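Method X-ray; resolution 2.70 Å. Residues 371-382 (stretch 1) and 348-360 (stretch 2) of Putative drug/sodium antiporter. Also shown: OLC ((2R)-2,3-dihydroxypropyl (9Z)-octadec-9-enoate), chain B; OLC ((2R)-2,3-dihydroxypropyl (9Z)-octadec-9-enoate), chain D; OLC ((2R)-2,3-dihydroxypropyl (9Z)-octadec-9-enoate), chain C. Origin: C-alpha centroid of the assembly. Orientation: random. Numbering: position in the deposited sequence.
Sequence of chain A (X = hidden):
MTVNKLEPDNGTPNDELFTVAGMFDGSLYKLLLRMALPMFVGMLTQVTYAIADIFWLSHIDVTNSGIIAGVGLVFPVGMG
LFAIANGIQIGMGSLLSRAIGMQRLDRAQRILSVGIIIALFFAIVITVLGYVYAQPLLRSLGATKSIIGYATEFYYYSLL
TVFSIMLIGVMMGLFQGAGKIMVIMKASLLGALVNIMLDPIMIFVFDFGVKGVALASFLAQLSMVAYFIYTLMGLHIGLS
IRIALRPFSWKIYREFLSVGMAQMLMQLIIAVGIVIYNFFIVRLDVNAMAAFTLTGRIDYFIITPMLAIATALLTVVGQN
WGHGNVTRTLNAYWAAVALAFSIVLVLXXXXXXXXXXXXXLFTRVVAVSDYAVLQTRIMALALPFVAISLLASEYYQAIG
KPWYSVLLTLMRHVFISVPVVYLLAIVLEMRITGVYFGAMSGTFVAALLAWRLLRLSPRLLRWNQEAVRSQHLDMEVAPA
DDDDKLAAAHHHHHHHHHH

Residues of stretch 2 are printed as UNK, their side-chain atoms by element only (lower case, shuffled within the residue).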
# COMPACT_ATOMS: atom_id res chain seq x y z
N TYR A 371 -20.60 0.14 18.29
CA TYR A 371 -19.38 -0.64 18.14
C TYR A 371 -18.33 0.15 17.38
O TYR A 371 -17.14 0.11 17.71
CB TYR A 371 -19.68 -1.94 17.42
CG TYR A 371 -20.03 -3.09 18.32
CD1 TYR A 371 -19.33 -3.31 19.50
CD2 TYR A 371 -21.06 -3.97 18.00
CE1 TYR A 371 -19.65 -4.37 20.33
CE2 TYR A 371 -21.39 -5.04 18.82
CZ TYR A 371 -20.68 -5.24 19.99
OH TYR A 371 -20.99 -6.29 20.82
N ALA A 372 -18.77 0.88 16.36
CA ALA A 372 -17.86 1.66 15.54
C ALA A 372 -17.25 2.79 16.36
O ALA A 372 -16.09 3.17 16.14
CB ALA A 372 -18.58 2.20 14.33
N VAL A 373 -18.02 3.33 17.29
CA VAL A 373 -17.54 4.41 18.16
C VAL A 373 -16.61 3.86 19.23
O VAL A 373 -15.57 4.46 19.55
CB VAL A 373 -18.72 5.19 18.81
CG1 VAL A 373 -18.23 6.16 19.91
CG2 VAL A 373 -19.52 5.94 17.74
N LEU A 374 -16.96 2.70 19.79
CA LEU A 374 -16.13 2.07 20.83
C LEU A 374 -14.77 1.60 20.28
O LEU A 374 -13.76 1.66 20.97
CB LEU A 374 -16.88 0.90 21.49
CG LEU A 374 -16.11 0.19 22.60
CD1 LEU A 374 -15.82 1.10 23.76
CD2 LEU A 374 -16.86 -1.05 23.08
N GLN A 375 -14.77 1.13 19.03
CA GLN A 375 -13.58 0.66 18.33
C GLN A 375 -12.62 1.82 18.10
O GLN A 375 -11.41 1.75 18.40
CB GLN A 375 -13.96 0.02 16.99
CG GLN A 375 -12.78 -0.47 16.19
CD GLN A 375 -13.12 -0.90 14.77
OE1 GLN A 375 -13.32 -2.08 14.50
NE2 GLN A 375 -13.15 0.06 13.85
N THR A 376 -13.18 2.90 17.56
CA THR A 376 -12.41 4.09 17.29
C THR A 376 -11.84 4.67 18.58
O THR A 376 -10.66 5.02 18.65
CB THR A 376 -13.26 5.15 16.58
OG1 THR A 376 -13.71 4.62 15.31
CG2 THR A 376 -12.44 6.43 16.36
N ARG A 377 -12.67 4.74 19.61
CA ARG A 377 -12.24 5.33 20.87
C ARG A 377 -11.07 4.56 21.47
O ARG A 377 -10.15 5.14 22.06
CB ARG A 377 -13.38 5.38 21.88
CG ARG A 377 -14.47 6.38 21.55
CD ARG A 377 -15.09 6.84 22.82
NE ARG A 377 -16.03 7.93 22.62
CZ ARG A 377 -17.31 7.88 22.96
NH1 ARG A 377 -17.80 6.77 23.51
NH2 ARG A 377 -18.09 8.93 22.75
N ILE A 378 -11.14 3.23 21.36
CA ILE A 378 -10.09 2.41 21.93
C ILE A 378 -8.84 2.35 21.05
O ILE A 378 -7.75 2.61 21.53
CB ILE A 378 -10.61 0.98 22.22
CG1 ILE A 378 -11.72 1.05 23.28
CG2 ILE A 378 -9.45 0.07 22.66
CD1 ILE A 378 -12.19 -0.29 23.82
N MET A 379 -9.01 2.07 19.77
CA MET A 379 -7.89 1.77 18.88
C MET A 379 -7.26 2.95 18.11
O MET A 379 -6.16 2.81 17.59
CB MET A 379 -8.32 0.72 17.85
CG MET A 379 -8.81 -0.59 18.43
SD MET A 379 -9.40 -1.74 17.16
CE MET A 379 -7.83 -2.27 16.47
N ALA A 380 -7.95 4.08 18.05
CA ALA A 380 -7.54 5.16 17.16
C ALA A 380 -6.15 5.73 17.48
O ALA A 380 -5.36 5.98 16.57
CB ALA A 380 -8.55 6.29 17.17
N LEU A 381 -5.87 5.92 18.75
CA LEU A 381 -4.59 6.49 19.15
C LEU A 381 -3.43 5.54 18.83
O LEU A 381 -2.28 5.98 18.77
CB LEU A 381 -4.59 6.84 20.64
CG LEU A 381 -5.42 8.07 20.98
CD1 LEU A 381 -5.55 8.29 22.48
CD2 LEU A 381 -4.78 9.25 20.30
N ALA A 382 -3.72 4.27 18.62
CA ALA A 382 -2.68 3.33 18.22
C ALA A 382 -2.15 3.71 16.84
O ALA A 382 -0.97 3.52 16.56
CB ALA A 382 -3.18 1.91 18.22
N UNK A 348 -6.26 11.13 13.78
CA UNK A 348 -6.81 10.15 14.71
C UNK A 348 -7.73 10.80 15.76
O UNK A 348 -8.84 10.32 16.00
c UNK A 348 -5.66 9.40 15.39
N UNK A 349 -7.26 11.88 16.38
CA UNK A 349 -8.04 12.66 17.34
C UNK A 349 -9.30 13.25 16.68
O UNK A 349 -10.37 13.25 17.28
c UNK A 349 -6.07 13.23 18.84
c UNK A 349 -8.03 14.74 18.83
c UNK A 349 -7.17 13.81 17.98
N UNK A 350 -9.18 13.72 15.44
CA UNK A 350 -10.38 14.13 14.70
C UNK A 350 -11.38 12.98 14.61
O UNK A 350 -12.56 13.16 14.87
c UNK A 350 -9.30 15.93 13.25
s UNK A 350 -9.17 16.48 11.54
c UNK A 350 -10.04 14.61 13.30
c UNK A 350 -7.84 17.69 11.67
N UNK A 351 -10.90 11.79 14.25
CA UNK A 351 -11.78 10.65 14.08
C UNK A 351 -12.55 10.32 15.35
O UNK A 351 -13.75 10.03 15.30
c UNK A 351 -11.02 9.41 13.64
c UNK A 351 -12.49 6.31 12.45
n UNK A 351 -13.56 7.08 12.35
c UNK A 351 -13.23 8.35 12.77
c UNK A 351 -11.92 8.32 13.13
n UNK A 351 -11.49 7.03 12.92
N UNK A 352 -11.84 10.36 16.48
CA UNK A 352 -12.39 9.93 17.75
C UNK A 352 -13.53 10.85 18.19
O UNK A 352 -14.60 10.39 18.61
c UNK A 352 -9.32 8.43 19.66
c UNK A 352 -11.93 9.66 20.21
c UNK A 352 -11.30 9.88 18.84
c UNK A 352 -10.31 8.76 18.54
N UNK A 353 -13.29 12.14 18.10
CA UNK A 353 -14.27 13.10 18.52
C UNK A 353 -15.43 13.19 17.51
O UNK A 353 -16.54 13.52 17.89
c UNK A 353 -13.62 14.49 18.70
c UNK A 353 -12.92 14.92 17.42
c UNK A 353 -12.67 14.44 19.87
N UNK A 354 -15.16 12.90 16.25
CA UNK A 354 -16.16 13.00 15.20
C UNK A 354 -17.11 11.79 15.21
O UNK A 354 -18.29 11.90 14.84
c UNK A 354 -15.27 14.52 13.26
c UNK A 354 -16.59 15.26 13.03
c UNK A 354 -15.50 13.12 13.82
c UNK A 354 -14.46 14.44 11.97
N UNK A 355 -16.58 10.64 15.65
CA UNK A 355 -17.25 9.35 15.52
C UNK A 355 -18.69 9.32 16.09
O UNK A 355 -19.60 8.83 15.41
c UNK A 355 -16.40 8.27 16.17
N UNK A 356 -18.89 9.83 17.32
CA UNK A 356 -20.22 9.79 17.96
C UNK A 356 -21.30 10.49 17.13
O UNK A 356 -22.45 10.04 17.10
c UNK A 356 -17.86 10.43 18.20
c UNK A 356 -20.00 10.53 19.28
c UNK A 356 -18.54 10.44 19.55
N UNK A 357 -20.94 11.58 16.47
CA UNK A 357 -21.86 12.27 15.57
C UNK A 357 -21.91 11.68 14.17
O UNK A 357 -22.94 11.75 13.50
c UNK A 357 -21.23 15.42 18.85
c UNK A 357 -19.23 15.12 17.51
c UNK A 357 -18.53 15.74 18.52
c UNK A 357 -21.47 13.74 15.51
c UNK A 357 -21.64 14.37 16.85
c UNK A 357 -22.80 14.50 17.55
c UNK A 357 -20.51 16.04 19.87
c UNK A 357 -19.17 16.19 19.69
c UNK A 357 -20.61 14.94 17.67
n UNK A 357 -22.56 15.13 18.76
N UNK A 358 -20.79 11.13 13.72
CA UNK A 358 -20.62 10.69 12.33
C UNK A 358 -21.24 9.34 12.03
O UNK A 358 -21.94 9.18 11.03
c UNK A 358 -18.78 10.24 10.58
c UNK A 358 -16.32 9.55 11.64
c UNK A 358 -19.13 10.67 11.98
s UNK A 358 -17.01 10.49 10.29
N UNK A 359 -20.99 8.35 12.88
CA UNK A 359 -21.42 6.98 12.59
C UNK A 359 -22.93 6.72 12.61
O UNK A 359 -23.42 5.93 11.80
c UNK A 359 -18.20 6.32 13.67
c UNK A 359 -19.30 5.81 12.98
c UNK A 359 -17.81 5.05 11.25
c UNK A 359 -20.69 6.00 13.50
c UNK A 359 -19.09 5.20 11.75
c UNK A 359 -16.92 6.19 13.18
c UNK A 359 -16.73 5.55 11.97
o UNK A 359 -15.47 5.40 11.47
N UNK A 360 -23.66 7.35 13.55
CA UNK A 360 -25.13 7.26 13.54
C UNK A 360 -25.71 7.66 12.18
O UNK A 360 -26.72 7.10 11.77
c UNK A 360 -25.54 8.24 14.62
c UNK A 360 -23.17 8.06 14.75
c UNK A 360 -24.39 8.19 15.60
C18 OLC B . -0.74 -1.17 7.63
C10 OLC B . -5.05 0.19 15.17
C9 OLC B . -5.91 0.37 14.15
C17 OLC B . -1.63 -0.74 8.78
C11 OLC B . -4.06 -0.95 15.18
C8 OLC B . -7.32 0.85 14.44
C24 OLC B . -5.22 -8.01 15.09
C16 OLC B . -1.37 -1.65 9.96
C12 OLC B . -4.17 -1.82 13.93
C7 OLC B . -8.12 1.07 13.17
C15 OLC B . -2.17 -1.18 11.17
C13 OLC B . -2.78 -2.18 13.42
C6 OLC B . -8.60 -0.25 12.60
C14 OLC B . -2.73 -2.39 11.92
C5 OLC B . -9.21 -1.12 13.68
C4 OLC B . -9.20 -2.57 13.24
C3 OLC B . -7.82 -2.96 12.72
C2 OLC B . -7.64 -4.47 12.67
C21 OLC B . -4.42 -5.93 13.97
C1 OLC B . -6.17 -4.81 12.83
C22 OLC B . -4.04 -7.33 14.43
O19 OLC B . -5.29 -4.06 12.44
O25 OLC B . -5.30 -9.35 14.65
O23 OLC B . -3.63 -8.10 13.31
O20 OLC B . -5.78 -5.94 13.57
C9 OLC D . -9.64 8.43 24.39
C8 OLC D . -10.95 7.97 25.00
C7 OLC D . -12.05 8.98 24.74
C6 OLC D . -13.38 8.51 25.30
C5 OLC D . -14.42 9.63 25.26
C4 OLC D . -15.62 9.21 26.09
C3 OLC D . -16.06 10.31 27.05
C2 OLC D . -17.24 9.86 27.90
C1 OLC D . -18.57 10.10 27.21
C9 OLC C . -2.37 4.80 23.60
C8 OLC C . -3.58 3.89 23.43
C7 OLC C . -4.42 3.89 24.69
C6 OLC C . -5.90 3.82 24.32
C5 OLC C . -6.72 3.72 25.59
C4 OLC C . -8.20 3.91 25.27
C3 OLC C . -9.07 3.31 26.38
C2 OLC C . -10.40 4.03 26.43
C1 OLC C . -11.53 3.03 26.60

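Position 348 has one side-chain carbon, its CB, directed toward stretch 1 and 3.6 Å from Ala380 O; a lone CB is alanine, Ala348. Position 349 carries three carbons, one bearing the other two, and one of these tips lies 4.4 Å from Leu381 CD2: Val349. At 350 an unbranched chain of two carbons, a sulfur and a terminal carbon is methionine; Met350 is out of reach of stretch 1.

Position 351 shows one carbon and then a five-membered ring of three carbons and two nitrogens. Thr376 CG2 sits over the ring face, 3.8 Å from the ring centroid and 17° off the normal, a CH-pi contact, while Thr376 OG1 is 3.5 Å from a ring carbon. The ring is an imidazole, so this is His351, and the carbon near Thr376 OG1 is its CE1. Position 352 has four carbons forked at the first, one arm two carbons long; the inner carbon of that arm packs 3.3 Å from Ala380 CB, and its end carbon reaches 4.1 Å from Leu381 CG. This branching defines Ile352, the two carbons being CG1 and CD1.

At 353, three carbons forked at the first give Val353; its CA-to-CB bond points away from stretch 1. Four carbons forked at the second make 354 Leu354, also without contact. Position 355 again has only CB, 4.2 Å from Val373 CG2: Ala355. At 356, three carbons close a ring onto the backbone N, and one ring carbon lies 3.6 Å from Arg377 NH2; only proline closes such a ring, so this is Pro356 and the carbon is CG. Position 357 bears fused five- and six-membered rings with eight carbons and one nitrogen, an indole: Trp357, whose CA-to-CB bond points away from stretch 1. The unbranched two carbons, sulfur and carbon at 358 identify Met358, whose side chain makes no contact with stretch 1.

Position 359 has one carbon, then a six-carbon ring bearing an oxygen; Ala372 CB lies over the ring face, 4.0 Å from its centroid and 14° off the normal: Tyr359. Three carbons closing onto the backbone N make 360 Pro360, which makes no contact.

The helices run nearly antiparallel, at 161°, with axes 8.9 Å apart at closest approach. CA pairs Val373–Ala355, Arg377–Ile352 and Ala380–Ala348 are each separated by 5.6 Å, and alanine occupies 348, 355 and 380 among these sites. No hydrogen bond crosses the interface; packing and two CH-pi contacts cover 585 Å², summed over both sides. Two side-chain hydrogen bonds lie within the stretches: Thr376 OG1 donates to Ala372 O at 2.9 Å, and His351 NE2 and Tyr359 OH hydrogen-bond at 2.7 Å. The latter bond ties together the two aromatic rings whose faces receive Thr376 and Ala372.

Stretch 2, residues 348-360: AVMHIVLAPWMYP
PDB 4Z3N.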